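Local structure of Dye-decolorizing peroxidase (Irpex lacteus, 7D8M) at residues A[25-30]-A[359-364]. The protein binds a heme b cofactor and probably acts as a peroxidase of the dye-decolorizing (DyP) type. Sequence-based numbering, arbitrary orientation.
With HEM (protoporphyrin IX containing Fe), chain B.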
ATOM      1  N   GLU A  25      13.850   0.980   5.181  1.00 25.11           N
ATOM      2  CA  GLU A  25      12.850   1.943   5.631  1.00 25.44           C
ATOM      3  C   GLU A  25      12.467   1.628   7.066  1.00 27.03           C
ATOM      4  O   GLU A  25      11.999   0.523   7.356  1.00 26.27           O
ATOM      5  CB  GLU A  25      11.610   1.946   4.724  1.00 23.82           C
ATOM      6  CG  GLU A  25      10.740   3.174   4.962  1.00 26.04           C
ATOM      7  CD  GLU A  25       9.466   3.225   4.140  1.00 29.09           C
ATOM      8  OE1 GLU A  25       9.196   2.286   3.350  1.00 30.77           O
ATOM      9  OE2 GLU A  25       8.720   4.223   4.291  1.00 28.41           O
ATOM     10  N   LYS A  26      12.668   2.599   7.959  1.00 24.91           N
ATOM     11  CA  LYS A  26      12.333   2.470   9.370  1.00 25.36           C
ATOM     12  C   LYS A  26      11.052   3.244   9.655  1.00 26.28           C
ATOM     13  O   LYS A  26      10.909   4.392   9.222  1.00 25.88           O
ATOM     14  CB  LYS A  26      13.477   3.008  10.240  1.00 24.62           C
ATOM     15  CG  LYS A  26      13.342   2.790  11.736  1.00 25.37           C
ATOM     16  CD  LYS A  26      14.638   3.230  12.435  1.00 31.79           C
ATOM     17  CE  LYS A  26      15.057   2.351  13.579  1.00 32.79           C
ATOM     18  NZ  LYS A  26      15.058   0.903  13.349  1.00 34.19           N
ATOM     19  N   PHE A  27      10.130   2.623  10.385  1.00 23.47           N
ATOM     20  CA  PHE A  27       8.878   3.251  10.794  1.00 22.97           C
ATOM     21  C   PHE A  27       8.935   3.481  12.294  1.00 25.77           C
ATOM     22  O   PHE A  27       9.006   2.515  13.063  1.00 26.57           O
ATOM     23  CB  PHE A  27       7.672   2.374  10.437  1.00 23.65           C
ATOM     24  CG  PHE A  27       7.469   2.193   8.964  1.00 23.45           C
ATOM     25  CD1 PHE A  27       8.179   1.224   8.268  1.00 27.31           C
ATOM     26  CD2 PHE A  27       6.578   2.998   8.272  1.00 20.36           C
ATOM     27  CE1 PHE A  27       7.995   1.050   6.904  1.00 23.14           C
ATOM     28  CE2 PHE A  27       6.389   2.845   6.907  1.00 25.80           C
ATOM     29  CZ  PHE A  27       7.098   1.868   6.220  1.00 26.33           C
ATOM     30  N   VAL A  28       8.918   4.753  12.713  1.00 21.94           N
ATOM     31  CA  VAL A  28       9.001   5.100  14.129  1.00 23.02           C
ATOM     32  C   VAL A  28       7.638   5.621  14.562  1.00 22.89           C
ATOM     33  O   VAL A  28       7.277   6.768  14.269  1.00 23.54           O
ATOM     34  CB  VAL A  28      10.103   6.130  14.405  1.00 24.74           C
ATOM     35  CG1 VAL A  28      10.182   6.423  15.906  1.00 24.19           C
ATOM     36  CG2 VAL A  28      11.445   5.612  13.899  1.00 25.71           C
ATOM     37  N   PHE A  29       6.887   4.792  15.286  1.00 25.18           N
ATOM     38  CA  PHE A  29       5.568   5.172  15.779  1.00 24.41           C
ATOM     39  C   PHE A  29       5.706   5.707  17.200  1.00 24.17           C
ATOM     40  O   PHE A  29       6.409   5.120  18.031  1.00 26.62           O
ATOM     41  CB  PHE A  29       4.601   3.988  15.743  1.00 26.02           C
ATOM     42  CG  PHE A  29       4.375   3.413  14.343  1.00 24.45           C
ATOM     43  CD1 PHE A  29       3.403   3.941  13.505  1.00 21.85           C
ATOM     44  CD2 PHE A  29       5.148   2.364  13.878  1.00 24.93           C
ATOM     45  CE1 PHE A  29       3.196   3.420  12.217  1.00 24.86           C
ATOM     46  CE2 PHE A  29       4.943   1.831  12.604  1.00 26.09           C
ATOM     47  CZ  PHE A  29       3.969   2.361  11.774  1.00 24.67           C
ATOM     48  N   PHE A  30       5.038   6.816  17.482  1.00 22.80           N
ATOM     49  CA  PHE A  30       5.305   7.508  18.730  1.00 28.45           C
ATOM     50  C   PHE A  30       4.025   8.067  19.323  1.00 28.89           C
ATOM     51  O   PHE A  30       3.030   8.287  18.627  1.00 22.34           O
ATOM     52  CB  PHE A  30       6.315   8.648  18.530  1.00 23.15           C
ATOM     53  CG  PHE A  30       5.866   9.696  17.537  1.00 25.74           C
ATOM     54  CD1 PHE A  30       5.043  10.748  17.931  1.00 25.84           C
ATOM     55  CD2 PHE A  30       6.281   9.637  16.214  1.00 25.12           C
ATOM     56  CE1 PHE A  30       4.628  11.708  17.018  1.00 24.75           C
ATOM     57  CE2 PHE A  30       5.877  10.595  15.299  1.00 24.79           C
ATOM     58  CZ  PHE A  30       5.050  11.636  15.706  1.00 26.30           C
ATOM     59  N   GLY A 359       6.892  -9.934   6.246  1.00 23.32           N
ATOM     60  CA  GLY A 359       5.701  -9.494   5.551  1.00 23.16           C
ATOM     61  C   GLY A 359       5.892  -8.209   4.786  1.00 23.38           C
ATOM     62  O   GLY A 359       6.946  -7.974   4.190  1.00 23.74           O
ATOM     63  N   LEU A 360       4.864  -7.369   4.788  1.00 23.39           N
ATOM     64  CA  LEU A 360       4.881  -6.118   4.052  1.00 21.69           C
ATOM     65  C   LEU A 360       4.540  -5.007   5.025  1.00 20.93           C
ATOM     66  O   LEU A 360       3.494  -5.055   5.678  1.00 19.05           O
ATOM     67  CB  LEU A 360       3.888  -6.150   2.885  1.00 21.96           C
ATOM     68  CG  LEU A 360       3.775  -4.896   2.015  1.00 26.00           C
ATOM     69  CD1 LEU A 360       5.109  -4.573   1.357  1.00 24.99           C
ATOM     70  CD2 LEU A 360       2.689  -5.076   0.967  1.00 23.89           C
ATOM     71  N   ALA A 361       5.438  -4.034   5.148  1.00 22.79           N
ATOM     72  CA  ALA A 361       5.104  -2.777   5.817  1.00 21.36           C
ATOM     73  C   ALA A 361       4.362  -1.939   4.786  1.00 23.16           C
ATOM     74  O   ALA A 361       4.963  -1.189   4.020  1.00 25.43           O
ATOM     75  CB  ALA A 361       6.360  -2.083   6.341  1.00 21.85           C
ATOM     76  N   PHE A 362       3.033  -2.085   4.763  1.00 20.89           N
ATOM     77  CA  PHE A 362       2.197  -1.542   3.703  1.00 21.30           C
ATOM     78  C   PHE A 362       1.884  -0.069   3.947  1.00 23.27           C
ATOM     79  O   PHE A 362       1.450   0.311   5.039  1.00 24.49           O
ATOM     80  CB  PHE A 362       0.907  -2.370   3.618  1.00 18.35           C
ATOM     81  CG  PHE A 362      -0.088  -1.883   2.622  1.00 23.86           C
ATOM     82  CD1 PHE A 362      -0.111  -2.400   1.322  1.00 21.92           C
ATOM     83  CD2 PHE A 362      -1.065  -0.977   2.993  1.00 23.80           C
ATOM     84  CE1 PHE A 362      -1.058  -1.969   0.404  1.00 23.43           C
ATOM     85  CE2 PHE A 362      -2.021  -0.553   2.078  1.00 20.89           C
ATOM     86  CZ  PHE A 362      -2.009  -1.040   0.779  1.00 22.49           C
ATOM     87  N   VAL A 363       2.081   0.753   2.919  1.00 22.11           N
ATOM     88  CA  VAL A 363       1.788   2.180   2.962  1.00 23.06           C
ATOM     89  C   VAL A 363       1.017   2.547   1.705  1.00 23.97           C
ATOM     90  O   VAL A 363       1.454   2.223   0.595  1.00 25.69           O
ATOM     91  CB  VAL A 363       3.069   3.032   3.041  1.00 23.63           C
ATOM     92  CG1 VAL A 363       2.709   4.502   2.910  1.00 23.24           C
ATOM     93  CG2 VAL A 363       3.853   2.741   4.322  1.00 22.44           C
ATOM     94  N   GLU A 364      -0.110   3.236   1.871  1.00 22.84           N
ATOM     95  CA  GLU A 364      -0.902   3.679   0.732  1.00 22.18           C
ATOM     96  C   GLU A 364      -1.379   5.105   0.964  1.00 23.16           C
ATOM     97  O   GLU A 364      -1.904   5.421   2.039  1.00 23.75           O
ATOM     98  CB  GLU A 364      -2.103   2.751   0.490  1.00 25.11           C
ATOM     99  CG  GLU A 364      -2.773   2.973  -0.851  1.00 20.81           C
ATOM    100  CD  GLU A 364      -3.734   1.854  -1.247  1.00 24.98           C
ATOM    101  OE1 GLU A 364      -4.302   1.204  -0.352  1.00 23.34           O
ATOM    102  OE2 GLU A 364      -3.899   1.614  -2.463  1.00 24.39           O
TER
HETATM  103  CHA HEM B 601      -0.769  -4.671  -6.720  1.00 25.46           C
HETATM  104  CHB HEM B 601       1.021  -7.872  -3.547  1.00 24.76           C
HETATM  105  CHC HEM B 601      -1.606  -5.797  -0.024  1.00 23.29           C
HETATM  106  CHD HEM B 601      -3.759  -2.937  -3.297  1.00 22.95           C
HETATM  107  C1A HEM B 601      -0.037  -5.702  -6.176  1.00 23.50           C
HETATM  108  C2A HEM B 601       0.949  -6.511  -6.867  1.00 26.99           C
HETATM  109  C3A HEM B 601       1.452  -7.387  -5.978  1.00 25.45           C
HETATM  110  C4A HEM B 601       0.800  -7.160  -4.706  1.00 25.09           C
HETATM  111  CMA HEM B 601       2.527  -8.464  -6.214  1.00 22.58           C
HETATM  112  CAA HEM B 601       1.334  -6.350  -8.362  1.00 25.80           C
HETATM  113  CBA HEM B 601       2.469  -5.337  -8.510  1.00 28.15           C
HETATM  114  CGA HEM B 601       1.954  -3.985  -8.963  1.00 29.49           C
HETATM  115  O1A HEM B 601       0.999  -3.941  -9.774  1.00 32.36           O
HETATM  116  O2A HEM B 601       2.520  -2.941  -8.533  1.00 29.11           O
HETATM  117  C1B HEM B 601       0.491  -7.558  -2.319  1.00 24.62           C
HETATM  118  C2B HEM B 601       0.860  -8.186  -1.071  1.00 25.16           C
HETATM  119  C3B HEM B 601       0.122  -7.617  -0.099  1.00 21.93           C
HETATM  120  C4B HEM B 601      -0.717  -6.606  -0.703  1.00 22.28           C
HETATM  121  CMB HEM B 601       1.904  -9.336  -0.965  1.00 22.30           C
HETATM  122  CAB HEM B 601       0.126  -7.882   1.427  1.00 22.66           C
HETATM  123  CBB HEM B 601       1.135  -8.482   2.069  1.00 22.80           C
HETATM  124  C1C HEM B 601      -2.477  -4.886  -0.599  1.00 23.08           C
HETATM  125  C2C HEM B 601      -3.543  -4.160   0.071  1.00 24.02           C
HETATM  126  C3C HEM B 601      -4.135  -3.361  -0.840  1.00 24.27           C
HETATM  127  C4C HEM B 601      -3.473  -3.579  -2.112  1.00 24.03           C
HETATM  128  CMC HEM B 601      -3.857  -4.308   1.580  1.00 23.46           C
HETATM  129  CAC HEM B 601      -5.333  -2.388  -0.679  1.00 25.21           C
HETATM  130  CBC HEM B 601      -6.258  -2.517   0.289  1.00 26.35           C
HETATM  131  C1D HEM B 601      -3.053  -3.071  -4.474  1.00 23.54           C
HETATM  132  C2D HEM B 601      -3.147  -2.222  -5.651  1.00 23.58           C
HETATM  133  C3D HEM B 601      -2.331  -2.704  -6.589  1.00 24.86           C
HETATM  134  C4D HEM B 601      -1.677  -3.880  -6.047  1.00 27.14           C
HETATM  135  CMD HEM B 601      -4.039  -0.981  -5.822  1.00 20.43           C
HETATM  136  CAD HEM B 601      -2.127  -2.119  -8.001  1.00 24.10           C
HETATM  137  CBD HEM B 601      -3.163  -2.747  -8.938  1.00 24.95           C
HETATM  138  CGD HEM B 601      -3.101  -2.147 -10.327  1.00 28.35           C
HETATM  139  O1D HEM B 601      -3.229  -2.918 -11.313  1.00 25.74           O
HETATM  140  O2D HEM B 601      -2.912  -0.904 -10.455  1.00 26.41           O
HETATM  141  NA  HEM B 601      -0.107  -6.131  -4.869  1.00 22.91           N
HETATM  142  NB  HEM B 601      -0.476  -6.594  -2.065  1.00 20.72           N
HETATM  143  NC  HEM B 601      -2.476  -4.513  -1.922  1.00 22.52           N
HETATM  144  ND  HEM B 601      -2.130  -4.067  -4.742  1.00 22.77           N
HETATM  145 FE   HEM B 601      -1.416  -5.443  -3.409  1.00 23.99          FE
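With CG anti to its carbonyl carbon (chi1 -65°), Phe27 sends its ring toward 359-364, where Val363, with CG1 anti to the backbone N (chi1 173°), leaves its other methyl, CG2, to meet it. Two carbons of the ring share the work: CE1 of Phe27 lies 3.6 Å from CB of Ala361, while CE2 of Phe27 lies 3.6 Å from CG2 of Val363, and CZ, between CE1 and CE2 in the ring, is also near both methyls. Both approach the ring obliquely, and no hydrogen bond joins the strands, whose nearest CA atoms, those of Phe27 and Ala361, are 8.7 Å apart. A phenylalanine side chain is long enough to bridge much of that separation, and its flat ring packs well against the small methyl of Ala361 and the branched Val363; Phe221 of the neighbouring strand 217-226 also meets the ring.

Between Ala361 and Val363 in sequence, Phe362 points the other way, to the heme. Its CE1 comes within 3.3 Å of C2C of the porphyrin, and the methyl CMC stands 3.8 Å above one face of the phenyl ring, offset toward the rim; a flat apolar ring suits such contact with the porphyrin. In the plane of that ring, CD2 of Leu360 and OE1 of Glu364 lie at its edge; CB of Leu360 also touches the vinyl carbon CBB of the heme at 3.7 Å. Were Phe362 replaced by an alanine, pyrrole C and its methyl would probably lose this aromatic contact, and a gap would be likely to open beside the cofactor.

Strand 359-366 turns Leu360, Phe362 and Glu364 to the heme and Ala361 and Val363 to strand 24-32, joining two four-stranded antiparallel sheets through an apolar core, as expected of the paired ferredoxin-like domains of DyP-type peroxidases, in which the heme-facing side of the sheet holding 359-366 lines the pocket.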